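Local coordinates for protein DNA primase (PDB 2AU3) that synthesises the short RNA primers that DNA polymerase extends during replication, probably using magnesium ions held by its TOPRIM domain, at residues R133-K138 with D255-F260; E262-V267 with E340-I345; Y291-G296 with Y327-F332. One frame throughout, in Å; residues are numbered along the deposited sequence.

How the contacts relate
All three contacts gather round the TOPRIM core of the primase, their centres 11 to 14 Å apart. Helix 253-261 takes part in contact 1 and runs straight into contact 2, where Leu259 O lies 2.9 Å from Ile264 N at the helix end. Contacts 1 and 3 share a salt bridge, Arg258 NE to Asp330 OD1 at 2.8 Å, and Leu259 packs on Pro329. Contact 3 is nested within the chain loop closed by contact 2, and Leu341 meets Leu293 between them. Contact 3 holds Asp295, a predicted magnesium ligand; the side chain of Arg133 in contact 1 lies about 10 Å from that of Asp295.

Contact 1. Residues R133-K138 with D255-F260; sequences RGIDPK and DLLRLF
The seam between the N-terminal part of the primase catalytic core and its TOPRIM domain runs here, where the turn 133-136 between helices 124-132 and 137-142 lies against helix 253-261. Arg258 does most of the gripping. Its CG is anti to the carbonyl carbon; the bend at chi2 lays Arg258 CD 3.4 Å from Arg133 O, and the second bend, at chi3, turns one face of the guanidinium to Gly134 CA. Arg258 NH1 gives a weak, bent hydrogen bond to Gly134 O (3.0 Å, 128° at the hydrogen). The stronger partners are acidic: NE pairs with Asp330 and NH1 also with Glu262, so two carboxylates and a carbonyl fix how the flat group is turned. An alanine in place of Arg258 would remove the guanidinium and would probably loosen the turn from the helix while leaving Asp330 and Glu262 without this counter-charge. Gly134, at phi 86°, lets the turn come this close; a CB there would stand 2.8 Å from Arg258 NE. Beside this polar patch, Ile135 and Leu257 cross obliquely, Ile135 CG1 resting 3.9 Å from Leu257 CB and Ile135 CD1 reaching 4.0 Å from Leu257 CD1. Farther along, Asp136 caps helix 137-142: OD2 takes the N-H of Lys138 on its anti lone pair (2.9 Å) and also receives Lys138 NZ from above the carboxylate plane (2.8 Å). The backbone N of Asp136 is hydrogen-bonded to Ser261 OG, a second tie, at the C-terminal end of helix 253-261. The whole is a domain interface in which a turn through Gly134, leading into an Asp N-cap, lies over a TOPRIM helix.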
loop_
_atom_site.group_PDB
_atom_site.type_symbol
_atom_site.label_atom_id
_atom_site.label_comp_id
_atom_site.label_asym_id
_atom_site.label_seq_id
_atom_site.Cartn_x
_atom_site.Cartn_y
_atom_site.Cartn_z
ATOM N N ARG A 133 5.600 -14.701 -10.968
ATOM C CA ARG A 133 5.831 -13.289 -11.290
ATOM C C ARG A 133 6.927 -12.619 -10.437
ATOM O O ARG A 133 7.117 -11.405 -10.516
ATOM C CB ARG A 133 4.519 -12.503 -11.158
ATOM C CG ARG A 133 3.423 -12.964 -12.143
ATOM C CD ARG A 133 3.408 -12.207 -13.469
ATOM N NE ARG A 133 3.047 -10.795 -13.280
ATOM C CZ ARG A 133 3.694 -9.764 -13.832
ATOM N NH1 ARG A 133 4.754 -9.973 -14.625
ATOM N NH2 ARG A 133 3.274 -8.519 -13.599
ATOM N N GLY A 134 7.629 -13.394 -9.617
ATOM C CA GLY A 134 8.723 -12.844 -8.832
ATOM C C GLY A 134 8.336 -12.223 -7.492
ATOM O O GLY A 134 9.153 -11.540 -6.858
ATOM N N ILE A 135 7.105 -12.453 -7.045
ATOM C CA ILE A 135 6.710 -12.006 -5.697
ATOM C C ILE A 135 7.054 -13.053 -4.650
ATOM O O ILE A 135 6.668 -14.218 -4.750
ATOM C CB ILE A 135 5.245 -11.566 -5.641
ATOM C CG1 ILE A 135 5.069 -10.347 -6.581
ATOM C CG2 ILE A 135 4.848 -11.162 -4.178
ATOM C CD1 ILE A 135 3.691 -10.153 -7.107
ATOM N N ASP A 136 7.823 -12.644 -3.658
ATOM C CA ASP A 136 8.234 -13.564 -2.610
ATOM C C ASP A 136 7.025 -13.943 -1.730
ATOM O O ASP A 136 6.248 -13.072 -1.341
ATOM C CB ASP A 136 9.312 -12.914 -1.751
ATOM C CG ASP A 136 10.032 -13.916 -0.885
ATOM O OD1 ASP A 136 11.149 -14.353 -1.248
ATOM O OD2 ASP A 136 9.535 -14.364 0.157
ATOM N N PRO A 137 6.888 -15.228 -1.396
ATOM C CA PRO A 137 5.802 -15.683 -0.511
ATOM C C PRO A 137 5.768 -14.914 0.803
ATOM O O PRO A 137 4.699 -14.642 1.305
ATOM C CB PRO A 137 6.149 -17.162 -0.274
ATOM C CG PRO A 137 6.885 -17.538 -1.494
ATOM C CD PRO A 137 7.731 -16.356 -1.846
ATOM N N LYS A 138 6.919 -14.504 1.325
ATOM C CA LYS A 138 6.911 -13.707 2.560
ATOM C C LYS A 138 6.229 -12.364 2.326
ATOM O O LYS A 138 5.471 -11.901 3.181
ATOM C CB LYS A 138 8.320 -13.467 3.093
ATOM C CG LYS A 138 9.102 -14.762 3.434
ATOM C CD LYS A 138 10.458 -14.425 4.091
ATOM C CE LYS A 138 11.577 -14.180 3.064
ATOM N NZ LYS A 138 11.569 -15.128 1.875
ATOM N N ASP A 255 5.242 -3.536 -9.333
ATOM C CA ASP A 255 6.611 -3.016 -9.145
ATOM C C ASP A 255 6.931 -2.898 -7.665
ATOM O O ASP A 255 8.058 -3.104 -7.264
ATOM C CB ASP A 255 6.775 -1.628 -9.777
ATOM C CG ASP A 255 6.111 -1.515 -11.129
ATOM O OD1 ASP A 255 6.704 -1.994 -12.113
ATOM O OD2 ASP A 255 4.995 -0.950 -11.300
ATOM N N LEU A 256 5.943 -2.504 -6.859
ATOM C CA LEU A 256 6.207 -2.299 -5.457
ATOM C C LEU A 256 6.465 -3.656 -4.797
ATOM O O LEU A 256 7.416 -3.816 -4.028
ATOM C CB LEU A 256 5.024 -1.589 -4.751
ATOM C CG LEU A 256 5.254 -1.209 -3.271
ATOM C CD1 LEU A 256 4.509 0.099 -2.970
ATOM C CD2 LEU A 256 4.813 -2.295 -2.272
ATOM N N LEU A 257 5.602 -4.632 -5.106
ATOM C CA LEU A 257 5.698 -5.942 -4.493
ATOM C C LEU A 257 7.026 -6.595 -4.828
ATOM O O LEU A 257 7.609 -7.280 -3.981
ATOM C CB LEU A 257 4.547 -6.816 -4.941
ATOM C CG LEU A 257 3.205 -6.323 -4.421
ATOM C CD1 LEU A 257 2.099 -7.190 -4.962
ATOM C CD2 LEU A 257 3.246 -6.351 -2.906
ATOM N N ARG A 258 7.511 -6.346 -6.046
ATOM C CA ARG A 258 8.803 -6.840 -6.497
ATOM C C ARG A 258 9.957 -6.209 -5.744
ATOM O O ARG A 258 10.852 -6.913 -5.310
ATOM C CB ARG A 258 8.995 -6.580 -7.999
ATOM C CG ARG A 258 8.263 -7.571 -8.880
ATOM C CD ARG A 258 8.831 -8.987 -8.815
ATOM N NE ARG A 258 10.060 -9.059 -9.596
ATOM C CZ ARG A 258 11.233 -9.472 -9.132
ATOM N NH1 ARG A 258 11.374 -9.879 -7.887
ATOM N NH2 ARG A 258 12.275 -9.485 -9.926
ATOM N N LEU A 259 9.967 -4.879 -5.634
ATOM C CA LEU A 259 11.042 -4.207 -4.877
ATOM C C LEU A 259 11.065 -4.679 -3.416
ATOM O O LEU A 259 12.129 -5.021 -2.859
ATOM C CB LEU A 259 10.905 -2.675 -4.991
ATOM C CG LEU A 259 11.795 -1.969 -6.035
ATOM C CD1 LEU A 259 11.429 -2.375 -7.460
ATOM C CD2 LEU A 259 11.646 -0.442 -5.865
ATOM N N PHE A 260 9.877 -4.774 -2.804
ATOM C CA PHE A 260 9.753 -5.308 -1.428
ATOM C C PHE A 260 10.253 -6.768 -1.348
ATOM O O PHE A 260 10.884 -7.153 -0.363
ATOM C CB PHE A 260 8.301 -5.288 -0.967
ATOM C CG PHE A 260 8.046 -4.394 0.178
ATOM C CD1 PHE A 260 7.697 -3.068 -0.042
ATOM C CD2 PHE A 260 8.164 -4.855 1.471
ATOM C CE1 PHE A 260 7.476 -2.234 1.037
ATOM C CE2 PHE A 260 7.930 -4.024 2.544
ATOM C CZ PHE A 260 7.579 -2.713 2.315
#

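Contact 2. Residues E262-V267 with E340-I345; sequences EGIRNV and ELRRLI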
loop_
_atom_site.group_PDB
_atom_site.type_symbol
_atom_site.label_atom_id
_atom_site.label_comp_id
_atom_site.label_asym_id
_atom_site.label_seq_id
_atom_site.Cartn_x
_atom_site.Cartn_y
_atom_site.Cartn_z
ATOM N N GLU A 262 12.629 -7.856 -2.911
ATOM C CA GLU A 262 14.077 -7.809 -3.002
ATOM C C GLU A 262 14.675 -7.024 -1.837
ATOM O O GLU A 262 15.852 -6.671 -1.861
ATOM C CB GLU A 262 14.492 -7.188 -4.347
ATOM C CG GLU A 262 13.966 -7.926 -5.584
ATOM C CD GLU A 262 14.535 -9.333 -5.757
ATOM O OE1 GLU A 262 15.564 -9.638 -5.130
ATOM O OE2 GLU A 262 13.937 -10.143 -6.521
ATOM N N GLY A 263 13.860 -6.752 -0.816
ATOM C CA GLY A 263 14.310 -6.025 0.364
ATOM C C GLY A 263 14.443 -4.500 0.199
ATOM O O GLY A 263 15.138 -3.841 0.965
ATOM N N ILE A 264 13.783 -3.936 -0.797
ATOM C CA ILE A 264 13.793 -2.498 -0.982
ATOM C C ILE A 264 12.417 -2.043 -0.510
ATOM O O ILE A 264 11.427 -2.228 -1.220
ATOM C CB ILE A 264 14.013 -2.159 -2.464
ATOM C CG1 ILE A 264 15.455 -2.456 -2.864
ATOM C CG2 ILE A 264 13.800 -0.647 -2.719
ATOM C CD1 ILE A 264 15.681 -2.362 -4.381
ATOM N N ARG A 265 12.340 -1.494 0.696
ATOM C CA ARG A 265 11.046 -1.456 1.379
ATOM C C ARG A 265 10.488 -0.047 1.595
ATOM O O ARG A 265 9.365 0.110 2.087
ATOM C CB ARG A 265 11.156 -2.169 2.715
ATOM C CG ARG A 265 11.499 -3.662 2.627
ATOM C CD ARG A 265 11.631 -4.250 4.012
ATOM N NE ARG A 265 11.947 -5.674 4.022
ATOM C CZ ARG A 265 13.101 -6.160 4.424
ATOM N NH1 ARG A 265 14.065 -5.341 4.809
ATOM N NH2 ARG A 265 13.291 -7.472 4.453
ATOM N N ASN A 266 11.273 0.972 1.226
ATOM C CA ASN A 266 10.820 2.354 1.420
ATOM C C ASN A 266 10.181 2.835 0.124
ATOM O O ASN A 266 10.610 3.802 -0.447
ATOM C CB ASN A 266 11.998 3.264 1.839
ATOM C CG ASN A 266 13.159 3.231 0.824
ATOM O OD1 ASN A 266 13.437 2.193 0.224
ATOM N ND2 ASN A 266 13.839 4.358 0.659
ATOM N N VAL A 267 9.144 2.126 -0.306
ATOM C CA VAL A 267 8.562 2.213 -1.661
ATOM C C VAL A 267 7.057 2.410 -1.540
ATOM O O VAL A 267 6.401 1.712 -0.728
ATOM C CB VAL A 267 8.770 0.877 -2.448
ATOM C CG1 VAL A 267 8.301 1.018 -3.938
ATOM C CG2 VAL A 267 10.235 0.449 -2.424
ATOM N N GLU A 340 22.336 -3.931 -7.765
ATOM C CA GLU A 340 22.532 -2.961 -8.829
ATOM C C GLU A 340 21.382 -1.958 -8.905
ATOM O O GLU A 340 21.613 -0.806 -9.196
ATOM C CB GLU A 340 22.734 -3.640 -10.181
ATOM C CG GLU A 340 23.368 -2.739 -11.248
ATOM C CD GLU A 340 24.570 -1.947 -10.735
ATOM O OE1 GLU A 340 25.376 -2.486 -9.955
ATOM O OE2 GLU A 340 24.708 -0.773 -11.104
ATOM N N LEU A 341 20.141 -2.387 -8.647
ATOM C CA LEU A 341 19.043 -1.420 -8.645
ATOM C C LEU A 341 19.222 -0.394 -7.509
ATOM O O LEU A 341 19.019 0.798 -7.705
ATOM C CB LEU A 341 17.678 -2.106 -8.557
ATOM C CG LEU A 341 16.488 -1.161 -8.497
ATOM C CD1 LEU A 341 16.464 -0.249 -9.750
ATOM C CD2 LEU A 341 15.121 -1.905 -8.320
ATOM N N ARG A 342 19.620 -0.866 -6.336
ATOM C CA ARG A 342 19.929 0.021 -5.211
ATOM C C ARG A 342 21.009 1.021 -5.610
ATOM O O ARG A 342 20.882 2.239 -5.350
ATOM C CB ARG A 342 20.402 -0.781 -4.003
ATOM C CG ARG A 342 19.319 -1.307 -3.099
ATOM C CD ARG A 342 19.807 -1.685 -1.689
ATOM N NE ARG A 342 18.981 -2.747 -1.129
ATOM C CZ ARG A 342 19.067 -3.213 0.118
ATOM N NH1 ARG A 342 19.943 -2.700 0.984
ATOM N NH2 ARG A 342 18.258 -4.193 0.506
ATOM N N ARG A 343 22.057 0.521 -6.267
ATOM C CA ARG A 343 23.105 1.400 -6.744
ATOM C C ARG A 343 22.619 2.420 -7.800
ATOM O O ARG A 343 22.991 3.602 -7.740
ATOM C CB ARG A 343 24.313 0.594 -7.230
ATOM C CG ARG A 343 24.912 -0.336 -6.124
ATOM C CD ARG A 343 25.554 0.413 -4.945
ATOM N NE ARG A 343 26.432 1.503 -5.404
ATOM C CZ ARG A 343 27.714 1.360 -5.742
ATOM N NH1 ARG A 343 28.303 0.173 -5.674
ATOM N NH2 ARG A 343 28.411 2.415 -6.165
ATOM N N LEU A 344 21.809 1.972 -8.761
ATOM C CA LEU A 344 21.244 2.880 -9.780
ATOM C C LEU A 344 20.474 4.030 -9.101
ATOM O O LEU A 344 20.599 5.222 -9.461
ATOM C CB LEU A 344 20.292 2.115 -10.702
ATOM C CG LEU A 344 19.731 2.959 -11.880
ATOM C CD1 LEU A 344 20.865 3.297 -12.846
ATOM C CD2 LEU A 344 18.625 2.222 -12.612
ATOM N N ILE A 345 19.655 3.648 -8.129
ATOM C CA ILE A 345 18.822 4.584 -7.421
ATOM C C ILE A 345 19.716 5.605 -6.704
ATOM O O ILE A 345 19.578 6.820 -6.915
ATOM C CB ILE A 345 17.882 3.817 -6.461
ATOM C CG1 ILE A 345 16.790 3.105 -7.268
ATOM C CG2 ILE A 345 17.266 4.771 -5.398
ATOM C CD1 ILE A 345 15.964 2.084 -6.462
HETATM O O HOH W 1 16.874 -4.169 3.040
#
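Helix 253-261 ends in a Schellman motif as this contact begins, with Gly263 at positive phi (78°) as its C-prime residue, and the chain then runs past helix 338-347 toward strand 267-270. Backbones stay well apart, the nearest CA atoms being those of Ile264 and Arg342 at 7.9 Å, so side chains bridge the gap. Ile264 points toward the helix, with CG1 anti to its own carbonyl carbon and the chain extended at chi2 (170°). The CD1 tip of Ile264 reaches 4.0 Å from Leu341 CD2, the two side chains crossing obliquely. Ile264 also slides past Arg342 in the opposite direction: Ile264 CD1 meets the aliphatic stem of the arginine at Arg342 CG, 4.0 Å away, and Ile264 CG1 lies 3.9 Å from Arg342 NE. Leu341 continues inward onto Phe332 and Ile333 of helix 329-336, and Ile264 onto Leu259 and Ile248. Arg342 is stretched from CG to NE, which carries its guanidinium along to the C-terminal end of helix 253-261. There Arg342 NH2 stands 3.2 Å from Gly263 O, but the angle is too poor for a direct hydrogen bond. A water joins them instead, donating to Gly263 O at 2.7 Å and accepting a weak bond from Arg342 NH2 at 2.9 Å. The chemistry is thus split: Ile264 carries the join, packed on the arginine's aliphatic stem and on Leu341, while the exposed guanidinium reaches the carbonyl at the helix C-terminus, where its positive charge would probably be favourable, chiefly through water.

Contact 3. Residues Y291-G296 with Y327-F332; sequences YILYDG and YDPDEF
The backbones meet where the chain leaves strand 289-293 and helix 329-336 is about to begin, Asp295 and Asp328 having CA atoms 4.4 Å apart. One backbone bond ties them: Gly296 N donates to Tyr327 O at 2.8 Å, nearly straight (159°) and in the plane of the carbonyl. Gly296 fits closely here, since a CB would stand only 3.1 Å from Tyr327 O. Asp295 and Asp328 lie side by side and point the same way, their carboxylate planes 58° apart. Contact is made by Asp295 OD1, which presses on the methylene of Asp328 at 2.9 Å from CB, a tight approach, and also lies 3.6 Å from Pro329 CD. The two carboxylates stay apart, with Asp295 OD1 4.7 Å from Asp328 OD2, and like charges this near would probably raise the pKa of one or both acids unless a cation is present. Asp328 is turned by its chi1 of 65° into the crowded position between backbone N and carbonyl carbon, where it serves as N-cap: OD1 accepts from Glu331 N at 3.0 Å, met from above the carboxylate plane. Beside this, Leu293 and Pro329 slide past each other in opposite directions, Leu293 CD2 reaching 4.1 Å from Pro329 CG, and both also pack on Leu259 of helix 253-261. Asp295 N is hydrogen-bonded to Glu251 OE2. Glu251, Asp295 and Asp297 are the predicted magnesium ligands, consistent with the acidic metal site of the TOPRIM fold, set at the ends of parallel strands 247-249 and 289-293.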
loop_
_atom_site.group_PDB
_atom_site.type_symbol
_atom_site.label_atom_id
_atom_site.label_comp_id
_atom_site.label_asym_id
_atom_site.label_seq_id
_atom_site.Cartn_x
_atom_site.Cartn_y
_atom_site.Cartn_z
ATOM N N TYR A 291 12.702 9.475 -4.849
ATOM C CA TYR A 291 13.232 8.919 -6.073
ATOM C C TYR A 291 12.100 8.328 -6.909
ATOM O O TYR A 291 11.268 7.587 -6.403
ATOM C CB TYR A 291 14.239 7.824 -5.706
ATOM C CG TYR A 291 15.489 8.395 -5.109
ATOM C CD1 TYR A 291 15.480 9.007 -3.863
ATOM C CD2 TYR A 291 16.692 8.346 -5.814
ATOM C CE1 TYR A 291 16.660 9.542 -3.318
ATOM C CE2 TYR A 291 17.839 8.848 -5.294
ATOM C CZ TYR A 291 17.827 9.462 -4.060
ATOM O OH TYR A 291 19.004 10.008 -3.593
ATOM N N ILE A 292 12.035 8.688 -8.177
ATOM C CA ILE A 292 10.938 8.210 -9.008
ATOM C C ILE A 292 11.538 7.181 -9.955
ATOM O O ILE A 292 12.577 7.427 -10.585
ATOM C CB ILE A 292 10.272 9.338 -9.821
ATOM C CG1 ILE A 292 10.000 10.562 -8.977
ATOM C CG2 ILE A 292 8.963 8.848 -10.504
ATOM C CD1 ILE A 292 9.656 11.759 -9.834
ATOM N N LEU A 293 10.889 6.027 -10.025
ATOM C CA LEU A 293 11.418 4.907 -10.769
ATOM C C LEU A 293 10.335 4.301 -11.591
ATOM O O LEU A 293 9.648 3.368 -11.145
ATOM C CB LEU A 293 11.985 3.866 -9.791
ATOM C CG LEU A 293 12.575 2.571 -10.366
ATOM C CD1 LEU A 293 13.912 2.789 -11.065
ATOM C CD2 LEU A 293 12.735 1.587 -9.257
ATOM N N TYR A 294 10.140 4.842 -12.789
ATOM C CA TYR A 294 9.089 4.380 -13.660
ATOM C C TYR A 294 9.753 3.563 -14.781
ATOM O O TYR A 294 10.980 3.455 -14.829
ATOM C CB TYR A 294 8.302 5.575 -14.208
ATOM C CG TYR A 294 7.320 6.240 -13.217
ATOM C CD1 TYR A 294 7.246 5.845 -11.871
ATOM C CD2 TYR A 294 6.482 7.269 -13.645
ATOM C CE1 TYR A 294 6.351 6.458 -10.996
ATOM C CE2 TYR A 294 5.577 7.873 -12.784
ATOM C CZ TYR A 294 5.533 7.475 -11.460
ATOM O OH TYR A 294 4.640 8.093 -10.634
ATOM N N ASP A 295 8.954 2.946 -15.641
ATOM C CA ASP A 295 9.498 2.128 -16.728
ATOM C C ASP A 295 10.500 2.890 -17.610
ATOM O O ASP A 295 10.343 4.082 -17.872
ATOM C CB ASP A 295 8.362 1.578 -17.598
ATOM C CG ASP A 295 7.503 0.571 -16.874
ATOM O OD1 ASP A 295 7.953 0.014 -15.840
ATOM O OD2 ASP A 295 6.349 0.265 -17.279
ATOM N N GLY A 296 11.502 2.174 -18.109
ATOM C CA GLY A 296 12.486 2.746 -19.006
ATOM C C GLY A 296 11.988 2.758 -20.442
ATOM O O GLY A 296 12.565 2.128 -21.330
ATOM N N TYR A 327 13.441 -1.589 -20.046
ATOM C CA TYR A 327 13.373 -2.270 -18.745
ATOM C C TYR A 327 12.338 -1.658 -17.823
ATOM O O TYR A 327 12.310 -0.448 -17.646
ATOM C CB TYR A 327 14.732 -2.195 -18.032
ATOM C CG TYR A 327 15.807 -3.072 -18.672
ATOM C CD1 TYR A 327 16.141 -4.312 -18.123
ATOM C CD2 TYR A 327 16.437 -2.682 -19.843
ATOM C CE1 TYR A 327 17.122 -5.118 -18.704
ATOM C CE2 TYR A 327 17.413 -3.489 -20.451
ATOM C CZ TYR A 327 17.749 -4.697 -19.867
ATOM O OH TYR A 327 18.696 -5.492 -20.447
ATOM N N ASP A 328 11.531 -2.500 -17.178
ATOM C CA ASP A 328 10.781 -2.051 -16.012
ATOM C C ASP A 328 11.580 -2.521 -14.782
ATOM O O ASP A 328 12.582 -3.215 -14.945
ATOM C CB ASP A 328 9.326 -2.562 -16.026
ATOM C CG ASP A 328 9.223 -4.057 -15.902
ATOM O OD1 ASP A 328 10.266 -4.736 -16.034
ATOM O OD2 ASP A 328 8.128 -4.645 -15.664
ATOM N N PRO A 329 11.225 -2.083 -13.574
ATOM C CA PRO A 329 11.948 -2.551 -12.388
ATOM C C PRO A 329 12.142 -4.079 -12.321
ATOM O O PRO A 329 13.226 -4.520 -11.985
ATOM C CB PRO A 329 11.079 -2.048 -11.228
ATOM C CG PRO A 329 10.489 -0.787 -11.759
ATOM C CD PRO A 329 10.244 -1.030 -13.239
ATOM N N ASP A 330 11.102 -4.851 -12.634
ATOM C CA ASP A 330 11.134 -6.305 -12.574
ATOM C C ASP A 330 12.263 -6.893 -13.456
ATOM O O ASP A 330 13.082 -7.674 -12.978
ATOM C CB ASP A 330 9.773 -6.829 -13.033
ATOM C CG ASP A 330 9.759 -8.294 -13.236
ATOM O OD1 ASP A 330 10.301 -9.052 -12.372
ATOM O OD2 ASP A 330 9.210 -8.787 -14.237
ATOM N N GLU A 331 12.307 -6.473 -14.723
ATOM C CA GLU A 331 13.297 -6.968 -15.690
ATOM C C GLU A 331 14.701 -6.500 -15.356
ATOM O O GLU A 331 15.671 -7.246 -15.520
ATOM C CB GLU A 331 12.917 -6.531 -17.116
ATOM C CG GLU A 331 11.626 -7.172 -17.645
ATOM C CD GLU A 331 11.753 -8.668 -17.933
ATOM O OE1 GLU A 331 12.838 -9.266 -17.680
ATOM O OE2 GLU A 331 10.743 -9.268 -18.395
ATOM N N PHE A 332 14.818 -5.245 -14.910
ATOM C CA PHE A 332 16.113 -4.752 -14.432
ATOM C C PHE A 332 16.665 -5.615 -13.288
ATOM O O PHE A 332 17.819 -6.061 -13.321
ATOM C CB PHE A 332 16.062 -3.276 -14.019
ATOM C CG PHE A 332 17.432 -2.695 -13.752
ATOM C CD1 PHE A 332 18.124 -2.020 -14.742
ATOM C CD2 PHE A 332 18.052 -2.892 -12.532
ATOM C CE1 PHE A 332 19.391 -1.506 -14.500
ATOM C CE2 PHE A 332 19.305 -2.407 -12.285
ATOM C CZ PHE A 332 19.984 -1.698 -13.262
#